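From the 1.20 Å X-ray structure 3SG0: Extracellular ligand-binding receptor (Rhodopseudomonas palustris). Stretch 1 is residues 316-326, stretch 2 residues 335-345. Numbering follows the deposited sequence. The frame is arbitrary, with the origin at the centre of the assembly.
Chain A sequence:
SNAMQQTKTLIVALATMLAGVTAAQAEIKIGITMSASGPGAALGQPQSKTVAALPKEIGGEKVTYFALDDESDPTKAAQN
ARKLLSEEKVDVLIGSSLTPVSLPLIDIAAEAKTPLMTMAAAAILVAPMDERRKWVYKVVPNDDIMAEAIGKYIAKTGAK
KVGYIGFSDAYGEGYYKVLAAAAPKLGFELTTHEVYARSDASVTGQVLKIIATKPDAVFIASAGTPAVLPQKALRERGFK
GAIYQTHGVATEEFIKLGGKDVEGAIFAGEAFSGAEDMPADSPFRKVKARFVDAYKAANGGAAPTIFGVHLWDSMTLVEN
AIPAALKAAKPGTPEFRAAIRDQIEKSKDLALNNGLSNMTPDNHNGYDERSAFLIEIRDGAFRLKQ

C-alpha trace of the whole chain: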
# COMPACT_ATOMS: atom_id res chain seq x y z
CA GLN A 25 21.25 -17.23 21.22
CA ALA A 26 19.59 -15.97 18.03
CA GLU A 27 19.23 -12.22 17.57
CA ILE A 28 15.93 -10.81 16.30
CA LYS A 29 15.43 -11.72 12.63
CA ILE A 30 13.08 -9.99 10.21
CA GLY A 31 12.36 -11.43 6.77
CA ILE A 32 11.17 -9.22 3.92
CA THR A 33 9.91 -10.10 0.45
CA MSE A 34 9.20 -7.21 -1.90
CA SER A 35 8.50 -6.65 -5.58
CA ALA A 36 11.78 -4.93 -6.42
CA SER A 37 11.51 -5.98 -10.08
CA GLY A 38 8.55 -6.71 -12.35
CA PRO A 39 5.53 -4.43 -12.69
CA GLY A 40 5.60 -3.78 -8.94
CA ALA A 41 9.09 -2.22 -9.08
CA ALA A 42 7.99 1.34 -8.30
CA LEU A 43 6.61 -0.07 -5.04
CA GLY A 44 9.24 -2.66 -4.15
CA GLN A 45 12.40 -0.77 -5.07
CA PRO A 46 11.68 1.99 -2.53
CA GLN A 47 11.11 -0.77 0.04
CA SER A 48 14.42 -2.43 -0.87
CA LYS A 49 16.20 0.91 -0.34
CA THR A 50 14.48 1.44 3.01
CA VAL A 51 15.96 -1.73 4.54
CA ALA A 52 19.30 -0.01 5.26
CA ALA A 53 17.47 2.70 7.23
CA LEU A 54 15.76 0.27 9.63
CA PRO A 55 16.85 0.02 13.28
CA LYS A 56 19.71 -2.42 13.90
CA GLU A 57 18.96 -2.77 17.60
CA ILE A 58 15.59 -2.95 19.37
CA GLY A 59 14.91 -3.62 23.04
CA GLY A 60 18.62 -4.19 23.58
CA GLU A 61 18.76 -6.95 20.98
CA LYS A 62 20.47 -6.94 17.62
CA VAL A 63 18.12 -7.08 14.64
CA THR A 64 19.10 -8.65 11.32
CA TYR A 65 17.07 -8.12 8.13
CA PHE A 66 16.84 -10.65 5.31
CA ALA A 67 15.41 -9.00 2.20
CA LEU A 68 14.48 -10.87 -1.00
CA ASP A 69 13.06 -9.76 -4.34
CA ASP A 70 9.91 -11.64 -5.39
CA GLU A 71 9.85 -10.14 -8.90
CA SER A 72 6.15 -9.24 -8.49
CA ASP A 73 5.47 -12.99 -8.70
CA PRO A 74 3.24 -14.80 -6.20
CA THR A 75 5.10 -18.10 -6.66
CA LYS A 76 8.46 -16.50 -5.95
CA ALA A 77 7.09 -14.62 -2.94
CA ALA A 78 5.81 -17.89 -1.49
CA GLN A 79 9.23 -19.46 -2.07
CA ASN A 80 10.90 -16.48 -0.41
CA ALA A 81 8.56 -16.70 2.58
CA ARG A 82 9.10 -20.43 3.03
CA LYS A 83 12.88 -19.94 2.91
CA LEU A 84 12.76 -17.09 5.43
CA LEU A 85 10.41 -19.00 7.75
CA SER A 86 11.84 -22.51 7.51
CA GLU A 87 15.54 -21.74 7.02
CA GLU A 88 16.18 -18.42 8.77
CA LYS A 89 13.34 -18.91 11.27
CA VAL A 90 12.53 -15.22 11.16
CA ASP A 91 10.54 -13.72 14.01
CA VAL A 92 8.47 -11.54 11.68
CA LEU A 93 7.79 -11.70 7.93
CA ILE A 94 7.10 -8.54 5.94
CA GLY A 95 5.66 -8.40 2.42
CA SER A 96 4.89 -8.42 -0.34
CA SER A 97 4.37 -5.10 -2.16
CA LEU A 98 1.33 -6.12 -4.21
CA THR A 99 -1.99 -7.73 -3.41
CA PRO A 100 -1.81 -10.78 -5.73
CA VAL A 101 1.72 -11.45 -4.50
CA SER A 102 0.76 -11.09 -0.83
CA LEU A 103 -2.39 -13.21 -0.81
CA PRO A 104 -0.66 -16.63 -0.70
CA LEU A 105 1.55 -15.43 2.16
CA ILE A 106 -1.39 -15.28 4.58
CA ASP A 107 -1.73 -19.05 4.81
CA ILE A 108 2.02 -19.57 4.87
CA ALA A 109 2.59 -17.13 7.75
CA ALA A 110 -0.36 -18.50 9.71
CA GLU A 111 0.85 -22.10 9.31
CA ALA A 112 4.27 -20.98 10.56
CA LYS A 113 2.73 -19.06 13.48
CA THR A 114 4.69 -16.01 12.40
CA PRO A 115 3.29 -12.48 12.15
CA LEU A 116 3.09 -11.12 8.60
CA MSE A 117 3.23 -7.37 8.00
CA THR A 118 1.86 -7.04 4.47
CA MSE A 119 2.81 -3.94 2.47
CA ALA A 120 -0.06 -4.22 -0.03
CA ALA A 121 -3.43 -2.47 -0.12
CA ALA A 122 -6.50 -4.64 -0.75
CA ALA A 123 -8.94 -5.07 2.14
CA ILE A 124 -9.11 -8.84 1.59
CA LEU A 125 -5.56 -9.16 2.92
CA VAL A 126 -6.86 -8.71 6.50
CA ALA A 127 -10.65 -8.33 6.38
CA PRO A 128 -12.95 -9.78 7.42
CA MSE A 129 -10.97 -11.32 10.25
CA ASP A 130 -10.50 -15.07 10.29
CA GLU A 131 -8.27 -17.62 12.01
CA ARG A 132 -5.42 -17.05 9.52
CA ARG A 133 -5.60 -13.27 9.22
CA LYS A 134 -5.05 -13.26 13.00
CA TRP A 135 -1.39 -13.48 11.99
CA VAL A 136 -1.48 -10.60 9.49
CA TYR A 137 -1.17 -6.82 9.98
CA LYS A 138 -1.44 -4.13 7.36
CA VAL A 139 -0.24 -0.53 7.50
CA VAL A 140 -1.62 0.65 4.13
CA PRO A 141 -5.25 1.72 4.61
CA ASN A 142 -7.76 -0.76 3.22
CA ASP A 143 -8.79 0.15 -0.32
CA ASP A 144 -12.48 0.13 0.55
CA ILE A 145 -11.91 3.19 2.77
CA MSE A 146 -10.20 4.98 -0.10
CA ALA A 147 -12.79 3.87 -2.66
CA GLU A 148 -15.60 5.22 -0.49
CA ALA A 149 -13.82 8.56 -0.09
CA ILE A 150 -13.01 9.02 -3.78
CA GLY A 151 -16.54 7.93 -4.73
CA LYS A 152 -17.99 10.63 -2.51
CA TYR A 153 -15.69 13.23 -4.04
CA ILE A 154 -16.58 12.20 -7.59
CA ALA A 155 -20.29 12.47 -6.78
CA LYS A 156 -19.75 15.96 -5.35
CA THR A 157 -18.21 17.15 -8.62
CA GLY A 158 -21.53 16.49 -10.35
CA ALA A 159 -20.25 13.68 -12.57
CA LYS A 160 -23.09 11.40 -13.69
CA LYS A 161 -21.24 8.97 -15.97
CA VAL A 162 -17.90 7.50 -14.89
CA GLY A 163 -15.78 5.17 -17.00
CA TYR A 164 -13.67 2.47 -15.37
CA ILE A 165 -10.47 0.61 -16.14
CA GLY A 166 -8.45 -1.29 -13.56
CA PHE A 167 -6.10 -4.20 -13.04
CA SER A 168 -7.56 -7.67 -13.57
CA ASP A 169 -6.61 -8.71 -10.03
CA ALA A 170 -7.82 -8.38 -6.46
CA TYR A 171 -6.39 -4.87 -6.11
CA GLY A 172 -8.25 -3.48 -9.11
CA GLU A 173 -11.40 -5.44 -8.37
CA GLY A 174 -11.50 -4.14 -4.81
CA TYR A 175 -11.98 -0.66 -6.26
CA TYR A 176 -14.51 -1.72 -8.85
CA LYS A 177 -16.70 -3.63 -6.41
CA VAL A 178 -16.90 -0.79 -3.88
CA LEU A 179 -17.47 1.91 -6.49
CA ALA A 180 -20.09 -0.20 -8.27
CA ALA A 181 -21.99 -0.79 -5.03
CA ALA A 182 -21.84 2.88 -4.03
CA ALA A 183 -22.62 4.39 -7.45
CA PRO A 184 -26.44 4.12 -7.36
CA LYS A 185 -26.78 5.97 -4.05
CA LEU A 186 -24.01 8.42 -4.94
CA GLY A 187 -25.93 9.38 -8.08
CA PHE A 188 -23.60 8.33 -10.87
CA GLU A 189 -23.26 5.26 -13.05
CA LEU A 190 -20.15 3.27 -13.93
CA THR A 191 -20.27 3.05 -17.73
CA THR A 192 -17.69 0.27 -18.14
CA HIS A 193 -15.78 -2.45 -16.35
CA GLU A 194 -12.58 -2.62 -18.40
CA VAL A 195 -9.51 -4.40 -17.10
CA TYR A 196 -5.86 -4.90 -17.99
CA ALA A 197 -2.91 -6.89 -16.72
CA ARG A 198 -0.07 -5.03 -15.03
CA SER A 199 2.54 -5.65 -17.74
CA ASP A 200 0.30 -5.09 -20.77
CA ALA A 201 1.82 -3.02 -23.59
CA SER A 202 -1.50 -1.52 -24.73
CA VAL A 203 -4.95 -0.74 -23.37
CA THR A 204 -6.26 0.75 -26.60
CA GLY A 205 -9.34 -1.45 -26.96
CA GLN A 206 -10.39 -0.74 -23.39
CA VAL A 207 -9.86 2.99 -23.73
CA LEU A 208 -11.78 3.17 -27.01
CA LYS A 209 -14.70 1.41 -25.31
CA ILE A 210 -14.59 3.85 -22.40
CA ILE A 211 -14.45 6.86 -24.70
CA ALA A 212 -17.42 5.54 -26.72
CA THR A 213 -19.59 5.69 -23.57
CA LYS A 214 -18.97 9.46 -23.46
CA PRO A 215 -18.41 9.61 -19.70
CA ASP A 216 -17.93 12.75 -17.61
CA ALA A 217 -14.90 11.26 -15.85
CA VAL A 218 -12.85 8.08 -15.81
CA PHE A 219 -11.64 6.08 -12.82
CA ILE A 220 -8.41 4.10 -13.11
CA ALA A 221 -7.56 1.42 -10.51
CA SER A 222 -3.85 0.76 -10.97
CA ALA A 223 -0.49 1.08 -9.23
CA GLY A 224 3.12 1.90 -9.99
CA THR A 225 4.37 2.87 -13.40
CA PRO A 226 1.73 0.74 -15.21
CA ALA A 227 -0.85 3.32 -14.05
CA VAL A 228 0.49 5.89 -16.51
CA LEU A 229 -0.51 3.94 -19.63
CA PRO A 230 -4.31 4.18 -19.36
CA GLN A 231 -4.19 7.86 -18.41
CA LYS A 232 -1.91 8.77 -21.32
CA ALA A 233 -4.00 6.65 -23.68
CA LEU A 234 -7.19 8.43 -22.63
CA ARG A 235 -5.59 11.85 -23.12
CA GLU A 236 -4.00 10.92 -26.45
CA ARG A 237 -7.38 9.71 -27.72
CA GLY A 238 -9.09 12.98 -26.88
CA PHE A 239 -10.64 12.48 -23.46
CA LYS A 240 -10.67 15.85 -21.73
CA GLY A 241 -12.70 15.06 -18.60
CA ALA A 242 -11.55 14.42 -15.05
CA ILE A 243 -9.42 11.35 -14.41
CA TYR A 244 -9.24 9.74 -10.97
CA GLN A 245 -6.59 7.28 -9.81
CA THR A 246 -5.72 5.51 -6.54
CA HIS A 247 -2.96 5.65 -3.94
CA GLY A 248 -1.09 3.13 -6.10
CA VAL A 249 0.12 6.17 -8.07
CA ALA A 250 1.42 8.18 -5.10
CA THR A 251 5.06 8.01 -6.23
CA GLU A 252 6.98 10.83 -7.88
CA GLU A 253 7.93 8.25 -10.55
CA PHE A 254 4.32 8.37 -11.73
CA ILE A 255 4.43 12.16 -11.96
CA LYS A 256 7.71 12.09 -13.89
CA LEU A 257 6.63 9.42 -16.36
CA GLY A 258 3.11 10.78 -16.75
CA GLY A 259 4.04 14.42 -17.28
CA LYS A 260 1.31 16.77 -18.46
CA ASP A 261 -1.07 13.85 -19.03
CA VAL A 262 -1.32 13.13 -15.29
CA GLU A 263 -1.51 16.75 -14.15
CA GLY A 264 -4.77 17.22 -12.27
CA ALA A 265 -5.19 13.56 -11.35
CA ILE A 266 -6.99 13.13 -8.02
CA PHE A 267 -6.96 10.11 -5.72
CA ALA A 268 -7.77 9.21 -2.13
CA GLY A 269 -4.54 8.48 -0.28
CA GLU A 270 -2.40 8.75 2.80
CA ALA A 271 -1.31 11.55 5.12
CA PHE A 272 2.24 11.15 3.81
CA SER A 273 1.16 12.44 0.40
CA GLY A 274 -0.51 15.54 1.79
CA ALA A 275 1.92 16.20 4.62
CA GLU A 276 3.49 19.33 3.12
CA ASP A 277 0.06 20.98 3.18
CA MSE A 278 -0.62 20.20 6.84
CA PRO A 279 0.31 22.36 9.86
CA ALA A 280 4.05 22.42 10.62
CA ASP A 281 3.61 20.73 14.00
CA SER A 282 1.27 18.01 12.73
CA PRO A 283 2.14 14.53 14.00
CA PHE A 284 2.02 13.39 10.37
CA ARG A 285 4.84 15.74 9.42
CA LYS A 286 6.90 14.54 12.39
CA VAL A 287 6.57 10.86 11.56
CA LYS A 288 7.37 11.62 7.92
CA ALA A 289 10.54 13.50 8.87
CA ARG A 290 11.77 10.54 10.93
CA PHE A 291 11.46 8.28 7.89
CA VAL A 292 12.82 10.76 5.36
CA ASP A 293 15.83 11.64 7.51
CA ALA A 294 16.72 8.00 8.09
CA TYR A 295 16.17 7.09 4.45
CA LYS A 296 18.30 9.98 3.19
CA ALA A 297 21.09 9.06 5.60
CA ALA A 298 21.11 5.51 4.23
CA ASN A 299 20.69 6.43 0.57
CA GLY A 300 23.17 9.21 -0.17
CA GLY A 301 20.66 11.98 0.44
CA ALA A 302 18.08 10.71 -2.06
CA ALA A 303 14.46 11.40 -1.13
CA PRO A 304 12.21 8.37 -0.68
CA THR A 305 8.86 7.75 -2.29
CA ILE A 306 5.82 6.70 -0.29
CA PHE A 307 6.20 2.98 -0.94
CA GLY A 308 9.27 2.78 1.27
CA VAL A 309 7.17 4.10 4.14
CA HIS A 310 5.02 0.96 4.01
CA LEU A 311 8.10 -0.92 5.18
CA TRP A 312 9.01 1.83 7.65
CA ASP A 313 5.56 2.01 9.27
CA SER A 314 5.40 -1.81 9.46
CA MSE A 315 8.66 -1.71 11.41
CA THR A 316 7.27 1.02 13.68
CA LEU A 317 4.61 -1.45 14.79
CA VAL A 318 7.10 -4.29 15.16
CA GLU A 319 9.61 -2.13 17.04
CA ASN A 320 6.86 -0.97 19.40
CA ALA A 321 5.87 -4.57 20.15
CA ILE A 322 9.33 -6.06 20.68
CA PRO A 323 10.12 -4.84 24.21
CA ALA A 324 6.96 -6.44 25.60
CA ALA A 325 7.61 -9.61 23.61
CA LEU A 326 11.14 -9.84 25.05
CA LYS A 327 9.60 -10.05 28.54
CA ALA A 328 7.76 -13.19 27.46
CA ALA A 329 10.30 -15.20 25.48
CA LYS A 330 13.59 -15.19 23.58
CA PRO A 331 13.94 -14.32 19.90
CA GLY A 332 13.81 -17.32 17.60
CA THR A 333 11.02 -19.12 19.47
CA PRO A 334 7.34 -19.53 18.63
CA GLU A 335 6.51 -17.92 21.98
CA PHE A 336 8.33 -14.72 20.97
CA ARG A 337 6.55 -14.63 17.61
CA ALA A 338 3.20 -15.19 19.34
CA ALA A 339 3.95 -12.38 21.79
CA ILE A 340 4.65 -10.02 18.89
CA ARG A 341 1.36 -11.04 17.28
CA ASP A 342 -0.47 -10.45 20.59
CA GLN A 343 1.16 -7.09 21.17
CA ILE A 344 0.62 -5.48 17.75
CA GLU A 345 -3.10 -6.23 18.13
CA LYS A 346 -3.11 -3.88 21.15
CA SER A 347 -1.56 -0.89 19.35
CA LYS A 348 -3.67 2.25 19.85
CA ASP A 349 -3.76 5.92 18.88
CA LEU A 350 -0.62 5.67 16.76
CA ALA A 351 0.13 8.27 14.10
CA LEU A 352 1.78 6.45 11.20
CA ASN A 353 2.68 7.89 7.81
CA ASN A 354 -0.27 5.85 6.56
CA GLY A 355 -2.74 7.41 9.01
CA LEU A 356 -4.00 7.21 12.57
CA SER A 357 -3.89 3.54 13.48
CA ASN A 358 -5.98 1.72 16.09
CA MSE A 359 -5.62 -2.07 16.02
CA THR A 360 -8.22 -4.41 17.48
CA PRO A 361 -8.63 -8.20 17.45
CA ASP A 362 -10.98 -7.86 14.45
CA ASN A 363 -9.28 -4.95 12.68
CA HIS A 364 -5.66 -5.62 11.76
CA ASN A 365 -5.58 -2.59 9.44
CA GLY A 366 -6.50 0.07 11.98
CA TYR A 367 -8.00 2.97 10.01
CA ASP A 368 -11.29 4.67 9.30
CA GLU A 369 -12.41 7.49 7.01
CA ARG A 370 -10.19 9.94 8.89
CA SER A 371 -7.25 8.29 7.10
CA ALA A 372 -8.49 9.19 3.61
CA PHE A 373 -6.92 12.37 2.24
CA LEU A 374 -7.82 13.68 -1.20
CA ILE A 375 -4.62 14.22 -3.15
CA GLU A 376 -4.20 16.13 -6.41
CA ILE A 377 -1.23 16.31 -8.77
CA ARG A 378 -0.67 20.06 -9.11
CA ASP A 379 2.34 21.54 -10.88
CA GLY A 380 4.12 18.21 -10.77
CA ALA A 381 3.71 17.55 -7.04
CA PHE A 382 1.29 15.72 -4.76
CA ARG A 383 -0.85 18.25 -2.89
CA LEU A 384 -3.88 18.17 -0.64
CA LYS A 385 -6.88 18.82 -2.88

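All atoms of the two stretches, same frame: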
# COMPACT_ATOMS: atom_id res chain seq x y z
N THR A 316 7.67 0.26 12.49
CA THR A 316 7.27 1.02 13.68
C THR A 316 6.42 0.14 14.59
O THR A 316 6.65 0.06 15.81
CB THR A 316 6.50 2.29 13.30
OG1 THR A 316 7.37 3.14 12.55
CG2 THR A 316 6.01 3.02 14.55
N LEU A 317 5.45 -0.55 14.01
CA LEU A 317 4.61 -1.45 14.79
C LEU A 317 5.42 -2.58 15.42
O LEU A 317 5.23 -2.92 16.59
CB LEU A 317 3.49 -2.04 13.94
CG LEU A 317 2.40 -1.07 13.51
CD1 LEU A 317 1.49 -1.72 12.49
CD2 LEU A 317 1.59 -0.60 14.71
N VAL A 318 6.31 -3.19 14.65
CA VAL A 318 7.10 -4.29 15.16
C VAL A 318 8.02 -3.81 16.28
O VAL A 318 8.11 -4.44 17.35
CB VAL A 318 7.91 -4.95 14.03
CG1 VAL A 318 8.89 -5.96 14.58
CG2 VAL A 318 6.97 -5.61 13.04
N GLU A 319 8.71 -2.70 16.04
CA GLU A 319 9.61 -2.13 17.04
C GLU A 319 8.87 -1.82 18.33
O GLU A 319 9.40 -2.03 19.42
CB GLU A 319 10.28 -0.88 16.48
CG GLU A 319 11.26 -0.20 17.42
CD GLU A 319 11.98 0.96 16.75
OE1 GLU A 319 11.36 1.66 15.92
OE2 GLU A 319 13.18 1.17 17.05
N ASN A 320 7.65 -1.30 18.22
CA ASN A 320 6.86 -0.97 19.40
C ASN A 320 6.46 -2.19 20.19
O ASN A 320 6.28 -2.10 21.40
CB ASN A 320 5.62 -0.16 19.02
CG ASN A 320 5.95 1.27 18.64
OD1 ASN A 320 7.08 1.74 18.82
ND2 ASN A 320 4.97 1.97 18.10
N ALA A 321 6.33 -3.33 19.52
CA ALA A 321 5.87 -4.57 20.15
C ALA A 321 7.00 -5.38 20.77
O ALA A 321 6.77 -6.19 21.67
CB ALA A 321 5.14 -5.41 19.14
N ILE A 322 8.22 -5.20 20.28
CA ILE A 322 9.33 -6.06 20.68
C ILE A 322 9.69 -6.02 22.17
O ILE A 322 9.92 -7.07 22.77
CB ILE A 322 10.56 -5.83 19.77
CG1 ILE A 322 10.38 -6.60 18.45
CG2 ILE A 322 11.85 -6.25 20.46
CD1 ILE A 322 11.34 -6.22 17.34
N PRO A 323 9.74 -4.83 22.79
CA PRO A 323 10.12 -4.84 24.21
C PRO A 323 9.18 -5.70 25.07
O PRO A 323 9.65 -6.45 25.93
CB PRO A 323 10.08 -3.36 24.58
CG PRO A 323 10.46 -2.67 23.29
CD PRO A 323 9.75 -3.47 22.23
N ALA A 324 7.88 -5.60 24.85
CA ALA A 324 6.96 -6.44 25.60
C ALA A 324 7.17 -7.92 25.27
O ALA A 324 7.14 -8.77 26.16
CB ALA A 324 5.51 -6.04 25.34
N ALA A 325 7.41 -8.23 24.00
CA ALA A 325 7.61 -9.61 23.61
C ALA A 325 8.87 -10.22 24.25
O ALA A 325 8.89 -11.40 24.59
CB ALA A 325 7.67 -9.72 22.08
N LEU A 326 9.90 -9.40 24.43
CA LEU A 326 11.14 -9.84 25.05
C LEU A 326 10.95 -10.20 26.52
O LEU A 326 11.77 -10.90 27.09
CB LEU A 326 12.23 -8.78 24.92
CG LEU A 326 12.81 -8.62 23.51
CD1 LEU A 326 13.62 -7.34 23.42
CD2 LEU A 326 13.63 -9.84 23.10
N GLU A 335 7.09 -18.74 20.92
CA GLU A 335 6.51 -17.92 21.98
C GLU A 335 6.79 -16.43 21.76
O GLU A 335 5.95 -15.58 22.04
CB GLU A 335 7.00 -18.38 23.36
CG GLU A 335 6.50 -19.76 23.77
CD GLU A 335 7.25 -20.92 23.12
OE1 GLU A 335 8.33 -20.72 22.53
OE2 GLU A 335 6.75 -22.06 23.23
N PHE A 336 7.98 -16.10 21.28
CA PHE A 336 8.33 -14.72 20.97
C PHE A 336 7.49 -14.20 19.80
O PHE A 336 6.95 -13.09 19.85
CB PHE A 336 9.83 -14.63 20.66
CG PHE A 336 10.32 -13.24 20.35
CD1 PHE A 336 10.43 -12.29 21.35
CD2 PHE A 336 10.74 -12.91 19.08
CE1 PHE A 336 10.91 -11.02 21.07
CE2 PHE A 336 11.23 -11.65 18.79
CZ PHE A 336 11.32 -10.71 19.79
N ARG A 337 7.37 -15.01 18.76
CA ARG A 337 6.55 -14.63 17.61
C ARG A 337 5.10 -14.42 18.02
O ARG A 337 4.44 -13.49 17.56
CB ARG A 337 6.65 -15.68 16.51
CG ARG A 337 8.07 -15.89 16.02
CD ARG A 337 8.12 -16.63 14.70
NE ARG A 337 7.42 -17.90 14.72
CZ ARG A 337 7.98 -19.07 15.01
NH1 ARG A 337 9.26 -19.14 15.37
NH2 ARG A 337 7.24 -20.17 14.97
N ALA A 338 4.59 -15.29 18.88
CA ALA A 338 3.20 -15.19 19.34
C ALA A 338 3.02 -13.93 20.17
O ALA A 338 1.98 -13.28 20.11
CB ALA A 338 2.79 -16.43 20.12
N ALA A 339 4.03 -13.58 20.97
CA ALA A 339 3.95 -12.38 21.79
C ALA A 339 3.93 -11.14 20.90
O ALA A 339 3.20 -10.19 21.17
CB ALA A 339 5.10 -12.32 22.78
N ILE A 340 4.73 -11.13 19.84
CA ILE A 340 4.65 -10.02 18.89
C ILE A 340 3.25 -9.91 18.30
O ILE A 340 2.68 -8.82 18.23
CB ILE A 340 5.70 -10.13 17.78
CG1 ILE A 340 7.11 -9.99 18.37
CG2 ILE A 340 5.46 -9.06 16.71
CD1 ILE A 340 8.21 -10.21 17.37
N ARG A 341 2.70 -11.04 17.85
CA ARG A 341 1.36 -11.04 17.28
C ARG A 341 0.34 -10.48 18.28
O ARG A 341 -0.52 -9.67 17.92
CB ARG A 341 0.96 -12.46 16.86
CG ARG A 341 -0.27 -12.52 15.93
CD ARG A 341 -1.24 -13.65 16.29
NE ARG A 341 -1.85 -13.40 17.59
CZ ARG A 341 -2.88 -12.58 17.79
NH1 ARG A 341 -3.48 -11.98 16.77
NH2 ARG A 341 -3.34 -12.37 19.02
N ASP A 342 0.43 -10.92 19.54
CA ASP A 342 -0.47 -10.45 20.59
C ASP A 342 -0.33 -8.96 20.83
O ASP A 342 -1.31 -8.25 21.06
CB ASP A 342 -0.19 -11.17 21.92
CG ASP A 342 -0.62 -12.64 21.93
OD1 ASP A 342 -1.46 -13.05 21.10
OD2 ASP A 342 -0.12 -13.38 22.80
N GLN A 343 0.91 -8.47 20.82
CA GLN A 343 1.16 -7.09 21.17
C GLN A 343 0.74 -6.10 20.08
O GLN A 343 0.21 -5.03 20.38
CB GLN A 343 2.64 -6.90 21.52
CG GLN A 343 3.06 -7.59 22.81
CD GLN A 343 2.23 -7.14 24.00
OE1 GLN A 343 2.13 -5.95 24.28
NE2 GLN A 343 1.62 -8.10 24.70
N ILE A 344 0.97 -6.43 18.81
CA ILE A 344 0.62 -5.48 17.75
C ILE A 344 -0.89 -5.23 17.74
O ILE A 344 -1.35 -4.13 17.49
CB ILE A 344 1.13 -5.94 16.38
CG1 ILE A 344 2.66 -5.97 16.40
CG2 ILE A 344 0.61 -5.01 15.29
CD1 ILE A 344 3.29 -6.51 15.13
N GLU A 345 -1.65 -6.28 18.07
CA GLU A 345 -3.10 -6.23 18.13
C GLU A 345 -3.62 -5.22 19.15
O GLU A 345 -4.78 -4.82 19.07
CB GLU A 345 -3.58 -7.64 18.50
CG GLU A 345 -5.04 -7.91 18.32
CD GLU A 345 -5.29 -9.40 18.27
OE1 GLU A 345 -5.56 -9.90 17.17
OE2 GLU A 345 -5.20 -10.08 19.33

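Two helices pack here at 128° between their N-to-C directions, their axes approaching to 8.5 Å, and no hydrogen bond crosses between them; the contact rests mainly on apolar side chains. Thr316, at the start of the first stretch, lies beyond reach. Leu317 points toward the second helix, and its CB lies 4.4 Å from CG2 of Ile344. Val318 points sideways, bringing its CG2 to 4.3 Å from CD1 of Ile344, so this isoleucine is met by consecutive residues; its own CA-to-CB bond is sideways, but its flexible aliphatic chain ends nearer the partner.

Glu319 is out of reach and Asn320 points sideways, so both polar side chains stay clear of the partner. Ala321 returns to the interface. Its methyl group points toward the partner and is small enough to let the backbones approach, with 5.4 Å between CA of Ala321 and CA of Gln343. Its CB packs 3.7 Å from CG1 of Ile344 and 3.8 Å from CB of Gln343.

Ile322 flanks this line, its CG1 4.3 Å from CD1 of Ile340 and 4.4 Å from CZ of Phe336. Pro323 points away; neither its N nor that of Ala324 bonds to the turn before, and the helix is kinked here; a proline has no amide hydrogen to give. Ala324 again points toward the partner, where its CB touches the amide end of Gln343.

The backbones come closest at Ala325, whose CA is 4.9 Å from CA of Ala339; the two CB atoms are 3.7 Å apart. Alanine on both sides permits this closeness. The same CB of Ala325 lies 3.6 Å from CE1 of Phe336 and 3.8 Å from CG1 of Ile340. Leu326 starts away, yet its long side chain brings CD2 within 3.6 Å of CE1 of Phe336, whose broad ring thus gathers Ile322, Ala325 and Leu326 obliquely.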